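Long-range contacts in water-soluble chlorophyll protein (Brassicaceae, PDB 5HPZ), which binds chlorophyll in a water-soluble tetramer and, as a member of the Kunitz-type protease inhibitor family, may also inhibit endopeptidases: residues Tyr18-Ala23 / Val58-Glu63; His133-Thr138 / Val169-Val174. One frame throughout, in Å; residues are numbered along the deposited sequence.

Contact 1. Residues Tyr18-Ala23 / Val58-Glu63; sequences YFIQPA and VSFGYE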
ATOM      1  N   TYR A  18       1.517  -4.852 -28.721  1.00 37.86           N
ATOM      2  CA  TYR A  18       0.157  -4.348 -28.734  1.00 32.89           C
ATOM      3  C   TYR A  18      -0.441  -4.102 -27.347  1.00 34.27           C
ATOM      4  O   TYR A  18      -0.233  -4.886 -26.425  1.00 32.69           O
ATOM      5  CB  TYR A  18      -0.716  -5.340 -29.456  1.00 35.10           C
ATOM      6  CG  TYR A  18      -0.227  -5.574 -30.851  1.00 39.14           C
ATOM      7  CD1 TYR A  18       0.801  -6.505 -31.104  1.00 45.15           C
ATOM      8  CD2 TYR A  18      -0.766  -4.884 -31.913  1.00 40.04           C
ATOM      9  CE1 TYR A  18       1.292  -6.710 -32.387  1.00 46.21           C
ATOM     10  CE2 TYR A  18      -0.288  -5.081 -33.206  1.00 43.11           C
ATOM     11  CZ  TYR A  18       0.743  -5.997 -33.438  1.00 44.87           C
ATOM     12  OH  TYR A  18       1.232  -6.206 -34.727  1.00 42.32           O
ATOM     13  N   PHE A  19      -1.165  -2.992 -27.217  1.00 31.67           N
ATOM     14  CA  PHE A  19      -2.129  -2.811 -26.123  1.00 34.61           C
ATOM     15  C   PHE A  19      -3.384  -3.670 -26.410  1.00 35.38           C
ATOM     16  O   PHE A  19      -3.851  -3.740 -27.558  1.00 31.91           O
ATOM     17  CB  PHE A  19      -2.607  -1.391 -26.034  1.00 35.38           C
ATOM     18  CG  PHE A  19      -1.519  -0.367 -25.899  1.00 37.29           C
ATOM     19  CD1 PHE A  19      -0.706  -0.333 -24.767  1.00 38.37           C
ATOM     20  CD2 PHE A  19      -1.344   0.597 -26.893  1.00 36.61           C
ATOM     21  CE1 PHE A  19       0.272   0.645 -24.627  1.00 39.15           C
ATOM     22  CE2 PHE A  19      -0.358   1.561 -26.775  1.00 39.90           C
ATOM     23  CZ  PHE A  19       0.452   1.586 -25.638  1.00 41.04           C
ATOM     24  N   ILE A  20      -3.930  -4.314 -25.382  1.00 31.80           N
ATOM     25  CA  ILE A  20      -5.262  -4.899 -25.488  1.00 30.99           C
ATOM     26  C   ILE A  20      -6.318  -3.950 -24.884  1.00 32.47           C
ATOM     27  O   ILE A  20      -6.290  -3.631 -23.692  1.00 31.66           O
ATOM     28  CB  ILE A  20      -5.373  -6.266 -24.818  1.00 32.48           C
ATOM     29  CG1 ILE A  20      -4.382  -7.268 -25.449  1.00 31.40           C
ATOM     30  CG2 ILE A  20      -6.775  -6.801 -25.029  1.00 33.06           C
ATOM     31  CD1 ILE A  20      -4.231  -8.576 -24.697  1.00 30.24           C
ATOM     32  N   GLN A  21      -7.244  -3.500 -25.714  1.00 30.80           N
ATOM     33  CA  GLN A  21      -8.187  -2.489 -25.288  1.00 35.51           C
ATOM     34  C   GLN A  21      -9.615  -2.987 -25.475  1.00 32.27           C
ATOM     35  O   GLN A  21      -9.961  -3.384 -26.562  1.00 31.18           O
ATOM     36  CB  GLN A  21      -7.917  -1.221 -26.042  1.00 36.40           C
ATOM     37  CG  GLN A  21      -6.809  -0.434 -25.325  1.00 42.90           C
ATOM     38  CD  GLN A  21      -6.317   0.734 -26.119  1.00 44.29           C
ATOM     39  OE1 GLN A  21      -6.987   1.185 -27.044  1.00 54.20           O
ATOM     40  NE2 GLN A  21      -5.153   1.223 -25.784  1.00 43.39           N
ATOM     41  N   PRO A  22     -10.402  -3.039 -24.385  1.00 35.69           N
ATOM     42  CA  PRO A  22     -11.758  -3.532 -24.468  1.00 38.46           C
ATOM     43  C   PRO A  22     -12.595  -2.664 -25.354  1.00 40.55           C
ATOM     44  O   PRO A  22     -12.602  -1.469 -25.172  1.00 43.26           O
ATOM     45  CB  PRO A  22     -12.259  -3.464 -23.014  1.00 39.36           C
ATOM     46  CG  PRO A  22     -11.030  -3.598 -22.210  1.00 41.89           C
ATOM     47  CD  PRO A  22     -10.006  -2.824 -22.983  1.00 37.86           C
ATOM     48  N   ALA A  23     -13.276  -3.269 -26.310  1.00 43.09           N
ATOM     49  CA  ALA A  23     -14.091  -2.506 -27.232  1.00 48.36           C
ATOM     50  C   ALA A  23     -15.220  -1.769 -26.497  1.00 50.38           C
ATOM     51  O   ALA A  23     -15.630  -2.124 -25.386  1.00 52.11           O
ATOM     52  CB  ALA A  23     -14.646  -3.422 -28.300  1.00 46.88           C
ATOM     53  N   VAL A  58       1.494  -5.977 -24.495  1.00 32.27           N
ATOM     54  CA  VAL A  58       1.749  -7.413 -24.559  1.00 32.48           C
ATOM     55  C   VAL A  58       2.285  -7.760 -25.967  1.00 34.53           C
ATOM     56  O   VAL A  58       2.241  -6.925 -26.895  1.00 38.67           O
ATOM     57  CB  VAL A  58       0.474  -8.224 -24.368  1.00 33.94           C
ATOM     58  CG1 VAL A  58      -0.193  -7.929 -23.026  1.00 33.38           C
ATOM     59  CG2 VAL A  58      -0.503  -7.955 -25.504  1.00 36.13           C
ATOM     60  N   SER A  59       2.755  -8.989 -26.112  1.00 35.66           N
ATOM     61  CA  SER A  59       3.033  -9.544 -27.412  1.00 39.54           C
ATOM     62  C   SER A  59       2.623 -10.975 -27.398  1.00 35.03           C
ATOM     63  O   SER A  59       2.585 -11.608 -26.339  1.00 33.40           O
ATOM     64  CB  SER A  59       4.524  -9.393 -27.762  1.00 43.90           C
ATOM     65  OG  SER A  59       5.308 -10.049 -26.789  1.00 48.88           O
ATOM     66  N   PHE A  60       2.295 -11.492 -28.580  1.00 36.29           N
ATOM     67  CA  PHE A  60       1.797 -12.854 -28.748  1.00 38.52           C
ATOM     68  C   PHE A  60       2.864 -13.732 -29.447  1.00 44.42           C
ATOM     69  O   PHE A  60       3.530 -13.299 -30.417  1.00 45.80           O
ATOM     70  CB  PHE A  60       0.572 -12.794 -29.642  1.00 36.59           C
ATOM     71  CG  PHE A  60      -0.409 -11.718 -29.251  1.00 35.05           C
ATOM     72  CD1 PHE A  60      -1.199 -11.869 -28.128  1.00 34.67           C
ATOM     73  CD2 PHE A  60      -0.495 -10.552 -29.957  1.00 37.94           C
ATOM     74  CE1 PHE A  60      -2.098 -10.877 -27.758  1.00 34.59           C
ATOM     75  CE2 PHE A  60      -1.413  -9.576 -29.606  1.00 40.22           C
ATOM     76  CZ  PHE A  60      -2.215  -9.744 -28.493  1.00 35.15           C
ATOM     77  N   GLY A  61       3.018 -14.948 -28.965  1.00 43.23           N
ATOM     78  CA  GLY A  61       3.932 -15.920 -29.594  1.00 39.84           C
ATOM     79  C   GLY A  61       3.257 -17.280 -29.651  1.00 38.27           C
ATOM     80  O   GLY A  61       2.558 -17.674 -28.723  1.00 38.64           O
ATOM     81  N   TYR A  62       3.494 -18.013 -30.733  1.00 35.11           N
ATOM     82  CA  TYR A  62       2.885 -19.319 -30.907  1.00 36.77           C
ATOM     83  C   TYR A  62       3.473 -20.303 -29.964  1.00 36.67           C
ATOM     84  O   TYR A  62       4.649 -20.259 -29.664  1.00 40.34           O
ATOM     85  CB  TYR A  62       3.065 -19.849 -32.326  1.00 38.30           C
ATOM     86  CG  TYR A  62       2.253 -19.103 -33.363  1.00 40.96           C
ATOM     87  CD1 TYR A  62       0.854 -19.231 -33.421  1.00 43.12           C
ATOM     88  CD2 TYR A  62       2.887 -18.270 -34.308  1.00 40.39           C
ATOM     89  CE1 TYR A  62       0.118 -18.545 -34.386  1.00 42.71           C
ATOM     90  CE2 TYR A  62       2.162 -17.572 -35.262  1.00 41.67           C
ATOM     91  CZ  TYR A  62       0.774 -17.711 -35.312  1.00 43.34           C
ATOM     92  OH  TYR A  62       0.067 -16.997 -36.301  1.00 39.61           O
ATOM     93  N   GLU A  63       2.631 -21.211 -29.515  1.00 38.57           N
ATOM     94  CA  GLU A  63       3.045 -22.294 -28.683  1.00 40.84           C
ATOM     95  C   GLU A  63       1.914 -23.285 -28.829  1.00 40.04           C
ATOM     96  O   GLU A  63       0.742 -22.914 -28.593  1.00 37.76           O
ATOM     97  CB  GLU A  63       3.198 -21.854 -27.220  1.00 47.66           C
ATOM     98  CG  GLU A  63       3.288 -23.021 -26.230  1.00 46.30           C
ATOM     99  CD  GLU A  63       4.511 -23.874 -26.443  1.00 49.00           C
ATOM    100  OE1 GLU A  63       5.598 -23.302 -26.779  1.00 43.16           O
ATOM    101  OE2 GLU A  63       4.368 -25.107 -26.270  1.00 49.38           O
TER
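The backbone N of V58 donates to the carbonyl O of Y18 at 2.8 Å, with an N-H...O angle of 176°. The return bond, Y18 N to V58 O, measures 2.9 Å. Together the two make a single antiparallel bridge, a hydrogen-bonded pair between strands of the β-trefoil fold. That it stays single follows from the axes: strands 18-22 and 58-62 run at 102° to each other, so the backbones separate on leaving the bridge.

Beyond the bridge, side chains do the joining. V58 places CG2 between its own backbone N and carbonyl carbon, which sets this methyl 3.2 Å from Y18 O; the same CG2 also meets I20 CD1 at 3.9 Å, the two side chains crossing at about a right angle. W97 of strand 97-99 touches both I20 and V58, extending the apolar cluster to a third strand. F60 reaches back toward strand 18-22 and crosses Y18 at about a right angle, with its CE2 4.1 Å from Y18 CD1. The phenol OH of Y18 is taken up elsewhere, by the backbone N of K13. At the edge of the F60 ring, near its plane, I20 CD1 lies 4.4 Å from CE1.

Contact 2. Residues His133-Thr138 / Val169-Val174; sequences HTYKLT and VKFVKV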
ATOM      1  N   HIS A 133     -12.663  -5.410 -36.368  1.00 71.19           N
ATOM      2  CA  HIS A 133     -11.411  -5.476 -35.602  1.00 75.59           C
ATOM      3  C   HIS A 133     -11.680  -5.769 -34.125  1.00 67.21           C
ATOM      4  O   HIS A 133     -10.925  -5.283 -33.260  1.00 61.29           O
ATOM      5  CB  HIS A 133     -10.610  -4.164 -35.699  1.00 83.62           C
ATOM      6  CG  HIS A 133     -10.514  -3.594 -37.080  1.00 89.44           C
ATOM      7  ND1 HIS A 133      -9.769  -4.182 -38.083  1.00 92.41           N
ATOM      8  CD2 HIS A 133     -11.044  -2.465 -37.613  1.00 87.24           C
ATOM      9  CE1 HIS A 133      -9.862  -3.449 -39.180  1.00 92.93           C
ATOM     10  NE2 HIS A 133     -10.626  -2.402 -38.921  1.00 93.40           N
ATOM     11  N   THR A 134     -12.757  -6.533 -33.864  1.00 54.81           N
ATOM     12  CA  THR A 134     -13.152  -6.970 -32.529  1.00 48.51           C
ATOM     13  C   THR A 134     -12.945  -8.471 -32.286  1.00 43.98           C
ATOM     14  O   THR A 134     -13.348  -9.288 -33.082  1.00 44.49           O
ATOM     15  CB  THR A 134     -14.621  -6.672 -32.287  1.00 49.98           C
ATOM     16  OG1 THR A 134     -14.830  -5.292 -32.568  1.00 55.82           O
ATOM     17  CG2 THR A 134     -15.025  -6.965 -30.856  1.00 41.33           C
ATOM     18  N   TYR A 135     -12.334  -8.823 -31.154  1.00 34.77           N
ATOM     19  CA  TYR A 135     -12.032 -10.219 -30.899  1.00 33.72           C
ATOM     20  C   TYR A 135     -12.388 -10.609 -29.488  1.00 33.52           C
ATOM     21  O   TYR A 135     -12.776  -9.762 -28.643  1.00 35.61           O
ATOM     22  CB  TYR A 135     -10.560 -10.483 -31.168  1.00 34.75           C
ATOM     23  CG  TYR A 135     -10.150 -10.212 -32.602  1.00 34.76           C
ATOM     24  CD1 TYR A 135      -9.714  -8.951 -32.991  1.00 37.51           C
ATOM     25  CD2 TYR A 135     -10.243 -11.186 -33.566  1.00 36.00           C
ATOM     26  CE1 TYR A 135      -9.340  -8.690 -34.301  1.00 37.48           C
ATOM     27  CE2 TYR A 135      -9.877 -10.943 -34.894  1.00 36.17           C
ATOM     28  CZ  TYR A 135      -9.439  -9.694 -35.248  1.00 37.40           C
ATOM     29  OH  TYR A 135      -9.056  -9.436 -36.537  1.00 39.91           O
ATOM     30  N   LYS A 136     -12.300 -11.901 -29.238  1.00 31.91           N
ATOM     31  CA  LYS A 136     -12.361 -12.411 -27.887  1.00 33.04           C
ATOM     32  C   LYS A 136     -11.200 -13.346 -27.741  1.00 29.02           C
ATOM     33  O   LYS A 136     -10.585 -13.717 -28.750  1.00 30.10           O
ATOM     34  CB  LYS A 136     -13.667 -13.140 -27.595  1.00 35.10           C
ATOM     35  CG  LYS A 136     -13.857 -14.359 -28.455  1.00 40.00           C
ATOM     36  CD  LYS A 136     -15.165 -15.081 -28.166  1.00 42.84           C
ATOM     37  CE  LYS A 136     -15.360 -16.129 -29.239  1.00 48.33           C
ATOM     38  NZ  LYS A 136     -16.529 -16.986 -28.961  1.00 52.36           N
ATOM     39  N   LEU A 137     -10.871 -13.638 -26.483  1.00 26.42           N
ATOM     40  CA  LEU A 137      -9.806 -14.579 -26.107  1.00 27.94           C
ATOM     41  C   LEU A 137     -10.385 -15.750 -25.395  1.00 28.84           C
ATOM     42  O   LEU A 137     -11.277 -15.578 -24.565  1.00 31.66           O
ATOM     43  CB  LEU A 137      -8.848 -13.902 -25.182  1.00 28.41           C
ATOM     44  CG  LEU A 137      -8.285 -12.559 -25.645  1.00 33.02           C
ATOM     45  CD1 LEU A 137      -7.589 -11.939 -24.449  1.00 32.49           C
ATOM     46  CD2 LEU A 137      -7.331 -12.810 -26.789  1.00 33.09           C
ATOM     47  N   THR A 138      -9.926 -16.944 -25.744  1.00 32.37           N
ATOM     48  CA  THR A 138     -10.360 -18.146 -25.064  1.00 33.24           C
ATOM     49  C   THR A 138      -9.174 -18.906 -24.489  1.00 31.45           C
ATOM     50  O   THR A 138      -8.007 -18.630 -24.810  1.00 36.73           O
ATOM     51  CB  THR A 138     -11.148 -19.148 -25.974  1.00 36.69           C
ATOM     52  OG1 THR A 138     -10.262 -19.701 -26.938  1.00 36.59           O
ATOM     53  CG2 THR A 138     -12.333 -18.539 -26.697  1.00 37.61           C
ATOM     54  N   VAL A 169     -12.428  -7.264 -27.230  1.00 26.10           N
ATOM     55  CA  VAL A 169     -11.226  -6.427 -27.319  1.00 28.98           C
ATOM     56  C   VAL A 169     -10.809  -6.098 -28.720  1.00 29.66           C
ATOM     57  O   VAL A 169     -11.149  -6.772 -29.654  1.00 30.61           O
ATOM     58  CB  VAL A 169      -9.982  -7.134 -26.646  1.00 29.48           C
ATOM     59  CG1 VAL A 169     -10.315  -7.471 -25.210  1.00 30.15           C
ATOM     60  CG2 VAL A 169      -9.588  -8.434 -27.389  1.00 29.73           C
ATOM     61  N   LYS A 170      -9.959  -5.102 -28.802  1.00 33.22           N
ATOM     62  CA  LYS A 170      -9.232  -4.852 -30.011  1.00 38.53           C
ATOM     63  C   LYS A 170      -7.742  -4.676 -29.626  1.00 37.70           C
ATOM     64  O   LYS A 170      -7.404  -4.477 -28.422  1.00 31.36           O
ATOM     65  CB  LYS A 170      -9.839  -3.664 -30.724  1.00 40.00           C
ATOM     66  CG  LYS A 170      -9.822  -2.385 -29.913  1.00 52.53           C
ATOM     67  CD  LYS A 170     -10.592  -1.285 -30.639  1.00 57.18           C
ATOM     68  CE  LYS A 170      -9.914   0.077 -30.474  1.00 57.99           C
ATOM     69  NZ  LYS A 170      -9.471   0.416 -29.091  1.00 50.82           N
ATOM     70  N   PHE A 171      -6.872  -4.817 -30.627  1.00 32.26           N
ATOM     71  CA  PHE A 171      -5.436  -4.822 -30.436  1.00 33.78           C
ATOM     72  C   PHE A 171      -4.873  -3.576 -31.058  1.00 39.53           C
ATOM     73  O   PHE A 171      -5.085  -3.292 -32.254  1.00 42.33           O
ATOM     74  CB  PHE A 171      -4.850  -6.047 -31.094  1.00 34.92           C
ATOM     75  CG  PHE A 171      -5.429  -7.338 -30.580  1.00 32.17           C
ATOM     76  CD1 PHE A 171      -5.195  -7.768 -29.283  1.00 35.45           C
ATOM     77  CD2 PHE A 171      -6.234  -8.125 -31.386  1.00 34.97           C
ATOM     78  CE1 PHE A 171      -5.755  -8.953 -28.811  1.00 33.49           C
ATOM     79  CE2 PHE A 171      -6.784  -9.323 -30.931  1.00 32.80           C
ATOM     80  CZ  PHE A 171      -6.557  -9.723 -29.635  1.00 36.20           C
ATOM     81  N   VAL A 172      -4.165  -2.818 -30.254  1.00 36.97           N
ATOM     82  CA  VAL A 172      -3.753  -1.503 -30.682  1.00 40.06           C
ATOM     83  C   VAL A 172      -2.243  -1.514 -30.692  1.00 41.14           C
ATOM     84  O   VAL A 172      -1.605  -1.650 -29.619  1.00 40.37           O
ATOM     85  CB  VAL A 172      -4.289  -0.458 -29.730  1.00 37.25           C
ATOM     86  CG1 VAL A 172      -3.751   0.925 -30.081  1.00 42.83           C
ATOM     87  CG2 VAL A 172      -5.808  -0.501 -29.775  1.00 42.02           C
ATOM     88  N   LYS A 173      -1.691  -1.393 -31.896  1.00 36.19           N
ATOM     89  CA  LYS A 173      -0.250  -1.466 -32.115  1.00 42.66           C
ATOM     90  C   LYS A 173       0.451  -0.409 -31.320  1.00 40.90           C
ATOM     91  O   LYS A 173       0.025   0.756 -31.312  1.00 35.66           O
ATOM     92  CB  LYS A 173       0.052  -1.219 -33.598  1.00 47.94           C
ATOM     93  CG  LYS A 173       1.531  -1.118 -33.942  1.00 50.48           C
ATOM     94  CD  LYS A 173       2.086  -2.455 -34.371  1.00 54.51           C
ATOM     95  CE  LYS A 173       3.539  -2.372 -34.839  1.00 55.49           C
ATOM     96  NZ  LYS A 173       4.024  -3.774 -34.907  1.00 58.15           N
ATOM     97  N   VAL A 174       1.523  -0.798 -30.642  1.00 41.97           N
ATOM     98  CA  VAL A 174       2.301   0.160 -29.895  1.00 48.85           C
ATOM     99  C   VAL A 174       3.187   0.901 -30.894  1.00 52.69           C
ATOM    100  O   VAL A 174       3.985   0.276 -31.593  1.00 53.32           O
ATOM    101  CB  VAL A 174       3.122  -0.533 -28.785  1.00 48.31           C
ATOM    102  CG1 VAL A 174       4.096   0.426 -28.165  1.00 46.92           C
ATOM    103  CG2 VAL A 174       2.204  -1.103 -27.700  1.00 46.77           C
TER
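Within the β-trefoil, this contact joins the last strand, 169-173, to strand 135-139 through one antiparallel hydrogen-bonded pair, Y135 with V169. Y135 N donates to V169 O at 2.8 Å, with an N-H...O angle of 160°, and V169 N donates to Y135 O at 2.9 Å. A CA-H...O contact brings T134 CA within 3.5 Å of V169 O, so this oxygen meets both an N-H and a C-H from consecutive residues. With the strand segments at 100°, the pairing does not extend into a ladder.

The aromatic pair Y135 and F171 supplies the closest approach between two side chains: F171 CE2 lies 3.6 Å from Y135 CD1 and is also near CG and CB of the tyrosine. The ring planes are inclined by 33° and the centroids are 5.6 Å apart, an oblique arrangement. L137 adds an apolar contact, its CD2 lying near the plane of the F171 ring at the edge, 4.3 Å from CZ. V169 CG2, between its own backbone N and carbonyl carbon, lies 3.7 Å from Y135 O.

Toward the surface the chemistry changes. H133 O lies against K170 CB, a less certain contact because H133 is poorly ordered, while the lysine chain bends at its outer torsions and NZ makes a weak hydrogen bond to Q21 OE1. Y135 OH receives the backbone N-H of K5. On the buried side, I126 of strand 124-128 packs against L137 and F171, V144 of strand 142-148 touches L137, and I20 of strand 18-22 covers V169, placing the crossing between the four-stranded sheet and the two-stranded pair 18-22/169-173.

Overall arrangement
Strands 18-22 and 169-173 are antiparallel neighbours, so contacts 1 and 2 branch from one two-stranded sheet, their centres about 7 Å apart. F19 N and V172 O, 2.8 Å apart, probably form one of the hydrogen bonds joining the pair. Each partner strand crosses at roughly a right angle with a single bridge, but the surroundings differ. In contact 1 all four touching residues are buried; contact 2 is only partly so, reaching the surface at H133 and burying more area, 300 against 234 Å². Contact 1 mixes aliphatic and aromatic packing, contact 2 relies more on its ring pair. F60 and F171 meet edge-to-face, linking both clusters.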